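Local coordinates for aclacinomycin-N/aclacinomycin-A oxidase (Streptomyces galilaeus, PDB 2IPI), which oxidises the terminal sugar of aclacinomycin antibiotics in two successive FAD-dependent steps, turning aclacinomycin N into aclacinomycin A and then aclacinomycin Y, at residues 133-138 and 344-348; 183-189 and 505-511. Numbering follows the deposited sequence.

Interaction 1 (133-138 and 344-348); sequences YRALYL and WLRAT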
loop_
_atom_site.group_PDB
_atom_site.type_symbol
_atom_site.label_atom_id
_atom_site.label_comp_id
_atom_site.label_asym_id
_atom_site.label_seq_id
_atom_site.Cartn_x
_atom_site.Cartn_y
_atom_site.Cartn_z
ATOM N N TYR A 133 8.342 10.828 7.643
ATOM C CA TYR A 133 8.182 12.048 6.869
ATOM C C TYR A 133 8.708 13.266 7.635
ATOM O O TYR A 133 9.425 14.097 7.066
ATOM C CB TYR A 133 6.708 12.261 6.510
ATOM C CG TYR A 133 6.177 11.362 5.410
ATOM C CD1 TYR A 133 4.892 10.827 5.451
ATOM C CD2 TYR A 133 6.959 11.033 4.320
ATOM C CE1 TYR A 133 4.428 10.004 4.438
ATOM C CE2 TYR A 133 6.519 10.216 3.298
ATOM C CZ TYR A 133 5.233 9.701 3.364
ATOM O OH TYR A 133 4.799 8.885 2.346
ATOM N N ARG A 134 8.334 13.344 8.907
ATOM C CA ARG A 134 8.716 14.522 9.694
ATOM C C ARG A 134 10.208 14.509 9.973
ATOM O O ARG A 134 10.922 15.503 9.786
ATOM C CB ARG A 134 7.858 14.612 10.952
ATOM C CG ARG A 134 8.148 13.591 12.027
ATOM C CD ARG A 134 7.372 13.929 13.301
ATOM N NE ARG A 134 8.084 13.441 14.486
ATOM C CZ ARG A 134 9.261 13.924 14.843
ATOM N NH1 ARG A 134 9.834 14.884 14.128
ATOM N NH2 ARG A 134 9.874 13.449 15.914
ATOM N N ALA A 135 10.744 13.366 10.410
ATOM C CA ALA A 135 12.178 13.322 10.676
ATOM C C ALA A 135 13.014 13.586 9.430
ATOM O O ALA A 135 13.957 14.384 9.461
ATOM C CB ALA A 135 12.528 11.982 11.314
ATOM N N LEU A 136 12.722 12.937 8.308
ATOM C CA LEU A 136 13.554 13.088 7.118
ATOM C C LEU A 136 13.553 14.525 6.621
ATOM O O LEU A 136 14.517 15.090 6.117
ATOM C CB LEU A 136 13.032 12.166 6.020
ATOM C CG LEU A 136 13.856 10.955 5.597
ATOM C CD1 LEU A 136 14.854 10.537 6.659
ATOM C CD2 LEU A 136 12.939 9.794 5.210
ATOM N N TYR A 137 12.368 15.142 6.740
ATOM C CA TYR A 137 12.205 16.468 6.130
ATOM C C TYR A 137 12.938 17.543 6.921
ATOM O O TYR A 137 13.709 18.313 6.342
ATOM C CB TYR A 137 10.711 16.757 6.050
ATOM C CG TYR A 137 10.331 18.103 5.499
ATOM C CD1 TYR A 137 10.574 18.426 4.171
ATOM C CD2 TYR A 137 9.741 19.042 6.336
ATOM C CE1 TYR A 137 10.222 19.678 3.683
ATOM C CE2 TYR A 137 9.382 20.288 5.856
ATOM C CZ TYR A 137 9.626 20.585 4.534
ATOM O OH TYR A 137 9.272 21.831 4.045
ATOM N N LEU A 138 12.702 17.603 8.213
ATOM C CA LEU A 138 13.189 18.670 9.080
ATOM C C LEU A 138 14.705 18.642 9.157
ATOM O O LEU A 138 15.348 19.697 9.180
ATOM C CB LEU A 138 12.567 18.565 10.483
ATOM C CG LEU A 138 11.035 18.710 10.526
ATOM C CD1 LEU A 138 10.514 18.708 11.947
ATOM C CD2 LEU A 138 10.615 19.979 9.789
ATOM N N TRP A 344 4.212 21.775 2.598
ATOM C CA TRP A 344 4.269 20.350 2.289
ATOM C C TRP A 344 4.139 19.453 3.515
ATOM O O TRP A 344 3.363 18.483 3.480
ATOM C CB TRP A 344 5.567 20.008 1.523
ATOM C CG TRP A 344 5.561 18.537 1.189
ATOM C CD1 TRP A 344 4.911 17.895 0.178
ATOM C CD2 TRP A 344 6.269 17.526 1.922
ATOM N NE1 TRP A 344 5.171 16.551 0.230
ATOM C CE2 TRP A 344 6.001 16.294 1.294
ATOM C CE3 TRP A 344 7.095 17.578 3.046
ATOM C CZ2 TRP A 344 6.551 15.101 1.772
ATOM C CZ3 TRP A 344 7.637 16.398 3.520
ATOM C CH2 TRP A 344 7.354 15.190 2.877
ATOM N N LEU A 345 4.851 19.694 4.607
ATOM C CA LEU A 345 4.731 18.761 5.731
ATOM C C LEU A 345 3.351 18.836 6.379
ATOM O O LEU A 345 2.715 17.836 6.690
ATOM C CB LEU A 345 5.812 18.977 6.800
ATOM C CG LEU A 345 5.716 17.906 7.916
ATOM C CD1 LEU A 345 6.178 16.565 7.361
ATOM C CD2 LEU A 345 6.512 18.286 9.148
ATOM N N ARG A 346 2.869 20.059 6.576
ATOM C CA ARG A 346 1.553 20.247 7.188
ATOM C C ARG A 346 0.489 19.504 6.398
ATOM O O ARG A 346 -0.323 18.766 6.964
ATOM C CB ARG A 346 1.235 21.744 7.261
ATOM C CG ARG A 346 -0.235 22.065 7.481
ATOM C CD ARG A 346 -0.480 23.351 8.235
ATOM N NE ARG A 346 -1.237 23.146 9.466
ATOM C CZ ARG A 346 -1.878 24.063 10.165
ATOM N NH1 ARG A 346 -1.911 25.344 9.808
ATOM N NH2 ARG A 346 -2.525 23.725 11.278
ATOM N N ALA A 347 0.495 19.700 5.085
ATOM C CA ALA A 347 -0.507 19.065 4.230
ATOM C C ALA A 347 -0.399 17.542 4.313
ATOM O O ALA A 347 -1.400 16.833 4.390
ATOM C CB ALA A 347 -0.345 19.574 2.805
ATOM N N THR A 348 0.842 17.077 4.317
ATOM C CA THR A 348 1.279 15.703 4.413
ATOM C C THR A 348 0.839 15.013 5.704
ATOM O O THR A 348 0.582 13.802 5.675
ATOM C CB THR A 348 2.824 15.625 4.332
ATOM O OG1 THR A 348 3.285 16.218 3.110
ATOM C CG2 THR A 348 3.285 14.175 4.321
#

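Interaction 2 (183-189 and 505-511); sequences VVVDASG and WDPRDVF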
loop_
_atom_site.group_PDB
_atom_site.type_symbol
_atom_site.label_atom_id
_atom_site.label_comp_id
_atom_site.label_asym_id
_atom_site.label_seq_id
_atom_site.Cartn_x
_atom_site.Cartn_y
_atom_site.Cartn_z
ATOM N N VAL A 183 15.549 -10.605 10.463
ATOM C CA VAL A 183 15.774 -11.810 11.266
ATOM C C VAL A 183 15.112 -12.972 10.507
ATOM O O VAL A 183 13.900 -12.976 10.282
ATOM C CB VAL A 183 15.262 -11.700 12.701
ATOM C CG1 VAL A 183 15.321 -13.032 13.433
ATOM C CG2 VAL A 183 16.077 -10.670 13.492
ATOM N N VAL A 184 15.946 -13.921 10.119
ATOM C CA VAL A 184 15.601 -15.141 9.400
ATOM C C VAL A 184 15.895 -16.390 10.232
ATOM O O VAL A 184 16.534 -16.306 11.282
ATOM C CB VAL A 184 16.387 -15.179 8.088
ATOM C CG1 VAL A 184 15.968 -14.020 7.177
ATOM C CG2 VAL A 184 17.886 -15.109 8.325
ATOM N N VAL A 185 15.386 -17.549 9.809
ATOM C CA VAL A 185 15.586 -18.790 10.554
ATOM C C VAL A 185 16.221 -19.832 9.623
ATOM O O VAL A 185 15.802 -19.982 8.476
ATOM C CB VAL A 185 14.295 -19.346 11.173
ATOM C CG1 VAL A 185 14.525 -20.744 11.744
ATOM C CG2 VAL A 185 13.758 -18.408 12.250
ATOM N N ASP A 186 17.233 -20.478 10.168
ATOM C CA ASP A 186 18.079 -21.507 9.645
ATOM C C ASP A 186 17.342 -22.784 9.247
ATOM O O ASP A 186 16.312 -23.040 9.849
ATOM C CB ASP A 186 19.095 -21.943 10.730
ATOM C CG ASP A 186 20.481 -21.510 10.281
ATOM O OD1 ASP A 186 20.625 -21.271 9.060
ATOM O OD2 ASP A 186 21.372 -21.418 11.140
ATOM N N ALA A 187 17.909 -23.528 8.312
ATOM C CA ALA A 187 17.479 -24.897 8.046
ATOM C C ALA A 187 17.620 -25.743 9.315
ATOM O O ALA A 187 16.804 -26.638 9.546
ATOM C CB ALA A 187 18.267 -25.514 6.902
ATOM N N SER A 188 18.626 -25.453 10.109
ATOM C CA SER A 188 18.970 -26.047 11.387
ATOM C C SER A 188 18.066 -25.617 12.538
ATOM O O SER A 188 18.149 -26.169 13.638
ATOM C CB SER A 188 20.421 -25.678 11.726
ATOM O OG SER A 188 20.485 -24.455 12.440
ATOM N N GLY A 189 17.205 -24.628 12.306
ATOM C CA GLY A 189 16.268 -24.157 13.307
ATOM C C GLY A 189 16.748 -22.948 14.094
ATOM O O GLY A 189 16.238 -22.672 15.183
ATOM N N TRP A 505 15.825 -18.493 2.398
ATOM C CA TRP A 505 15.945 -17.757 3.664
ATOM C C TRP A 505 14.907 -18.132 4.704
ATOM O O TRP A 505 15.066 -17.754 5.871
ATOM C CB TRP A 505 15.927 -16.251 3.337
ATOM C CG TRP A 505 17.325 -15.720 3.205
ATOM C CD1 TRP A 505 18.143 -15.345 4.241
ATOM C CD2 TRP A 505 18.072 -15.504 2.003
ATOM N NE1 TRP A 505 19.339 -14.915 3.753
ATOM C CE2 TRP A 505 19.330 -14.995 2.379
ATOM C CE3 TRP A 505 17.806 -15.686 0.647
ATOM C CZ2 TRP A 505 20.316 -14.672 1.450
ATOM C CZ3 TRP A 505 18.779 -15.367 -0.284
ATOM C CH2 TRP A 505 20.022 -14.863 0.122
ATOM N N ASP A 506 13.876 -18.878 4.327
ATOM C CA ASP A 506 12.899 -19.455 5.248
ATOM C C ASP A 506 12.596 -20.913 4.895
ATOM O O ASP A 506 11.446 -21.236 4.594
ATOM C CB ASP A 506 11.588 -18.667 5.254
ATOM C CG ASP A 506 10.630 -19.001 6.375
ATOM O OD1 ASP A 506 11.006 -19.499 7.457
ATOM O OD2 ASP A 506 9.417 -18.750 6.183
ATOM N N PRO A 507 13.583 -21.802 4.923
ATOM C CA PRO A 507 13.352 -23.216 4.603
ATOM C C PRO A 507 12.334 -23.929 5.489
ATOM O O PRO A 507 11.626 -24.803 4.988
ATOM C CB PRO A 507 14.714 -23.880 4.831
ATOM C CG PRO A 507 15.635 -22.849 5.357
ATOM C CD PRO A 507 14.990 -21.509 5.219
ATOM N N ARG A 508 12.244 -23.653 6.776
ATOM C CA ARG A 508 11.310 -24.220 7.717
ATOM C C ARG A 508 9.923 -23.562 7.645
ATOM O O ARG A 508 9.101 -23.899 8.507
ATOM C CB ARG A 508 11.828 -24.074 9.147
ATOM C CG ARG A 508 13.279 -24.410 9.426
ATOM C CD ARG A 508 13.459 -24.931 10.853
ATOM N NE ARG A 508 14.274 -26.145 10.840
ATOM C CZ ARG A 508 13.999 -27.260 11.493
ATOM N NH1 ARG A 508 14.846 -28.281 11.377
ATOM N NH2 ARG A 508 12.919 -27.365 12.245
ATOM N N ASP A 509 9.649 -22.661 6.711
ATOM C CA ASP A 509 8.316 -22.042 6.590
ATOM C C ASP A 509 7.832 -21.487 7.921
ATOM O O ASP A 509 6.753 -21.785 8.454
ATOM C CB ASP A 509 7.291 -23.046 6.043
ATOM C CG ASP A 509 6.024 -22.407 5.481
ATOM O OD1 ASP A 509 6.040 -21.223 5.072
ATOM O OD2 ASP A 509 5.064 -23.138 5.118
ATOM N N VAL A 510 8.673 -20.641 8.537
ATOM C CA VAL A 510 8.354 -20.137 9.866
ATOM C C VAL A 510 7.408 -18.945 9.763
ATOM O O VAL A 510 6.579 -18.749 10.658
ATOM C CB VAL A 510 9.651 -19.818 10.624
ATOM C CG1 VAL A 510 9.422 -19.089 11.922
ATOM C CG2 VAL A 510 10.349 -21.150 10.912
ATOM N N PHE A 511 7.564 -18.228 8.656
ATOM C CA PHE A 511 6.771 -17.044 8.336
ATOM C C PHE A 511 5.789 -17.308 7.202
ATOM O O PHE A 511 6.115 -17.573 6.054
ATOM C CB PHE A 511 7.700 -15.866 7.984
ATOM C CG PHE A 511 8.772 -15.740 9.064
ATOM C CD1 PHE A 511 10.019 -16.288 8.898
ATOM C CD2 PHE A 511 8.487 -15.073 10.247
ATOM C CE1 PHE A 511 11.009 -16.196 9.863
ATOM C CE2 PHE A 511 9.457 -14.994 11.215
ATOM C CZ PHE A 511 10.706 -15.549 11.059
HETATM O O HOH W 1 13.806 -17.237 7.899
HETATM O O HOH W 2 13.346 -21.575 8.423
HETATM O O HOH W 3 17.447 -18.543 6.825
#

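Interaction 1 (133-138 and 344-348)
The segments 133-138 and 344-348 are helical and antiparallel, with axes 10.8 Å apart at closest approach and N-to-C directions at 178°, and meet mainly through side chains. At that spacing large residues have to fill the gap, and Trp344, at the start of the short helix 344-348, does much of it. Its indole reaches between two tyrosines one helical turn apart: CZ3 of Trp344 comes within 3.6 Å of CD1 of Tyr137, while CH2 of Trp344 lies 4.4 Å from CD2 of Tyr133. The planes of the Tyr137 ring and the indole six-membered ring are inclined at 52°, with centroids 5.1 Å apart, so this is an oblique aromatic contact. The Trp344 side chain also touches Thr143 and Thr248, the latter on strand 248-256. Leu345 follows at the level of Arg134, their CA atoms 7.0 Å apart. Its CD1 sits 4.1 Å from the backbone O of Tyr133 and 4.0 Å from CA of Arg134, and its CB packs 3.9 Å from CE2 of Tyr137. One turn on from Trp344, Thr348 sets its methyl CG2 3.9 Å from CD1 of Tyr133.

Tyr133 is buried, and its OH is hydrogen-bonded to the backbone O of Gly147; its side chain is about 7 Å from the bound FAD. The contact thus joins helix 129-140, within the FAD-binding PCMH-type region, to the helix that follows edge strand 336-342 of the seven-stranded antiparallel sheet. With no polar bond between the segments, the join rests on van der Waals fit and on burying aromatic and aliphatic surface.

Interaction 2 (183-189 and 505-511)
Arg508 makes the direct polar link: its NE and NH1 donate to O of Ala187, at 2.9 and 3.1 Å. That carbonyl belongs to a type I turn, Asp186 to Gly189, closed by Gly189 N to Asp186 O at 3.1 Å; phi of 96° suits the glycine. Three waters make the other polar bridges. Water 1 accepts from Val185 N at 2.5 Å and donates to Trp505 O at 2.4 Å; water 3 donates to O of Val185 and O of Trp505, each at 2.7 Å. Water 2 takes Arg508 N (2.9 Å) and gives to Val185 O (2.9 Å) and Asp506 OD1 (3.3 Å). So the berberine-like region meets the FAD-binding region at the end of strand 177-185 and the hairpin turn that leads into 191-197. Asp506 accepts from Val510 N on OD1 (2.8 Å) and from Phe511 N on OD2 (3.1 Å), and Lys502 salt-bridges OD2. CG1 of Val185 packs 4.3 Å from CG2 of Val510, and CG2 of Val185 equally far from CE1 of Phe511.

Both contacts tie the FAD-binding PCMH-type region to a later part of the chain, but with different elements: interaction 1 pairs two helices, interaction 2 sets the end of strand 177-185 and the hairpin turn after it against the end of helix 495-505 and the loop that follows. Their centres are 38 Å apart and their nearest atoms about 21 Å. Each is partly buried. Interaction 1 lies nearer the middle of the chain, 19 Å from its centre against 26 Å, and is apolar and largely aromatic. Interaction 2 combines a valine and phenylalanine patch with an exposed arginine and waters that bridge the two backbones, and buries 469 Å² against 322 Å².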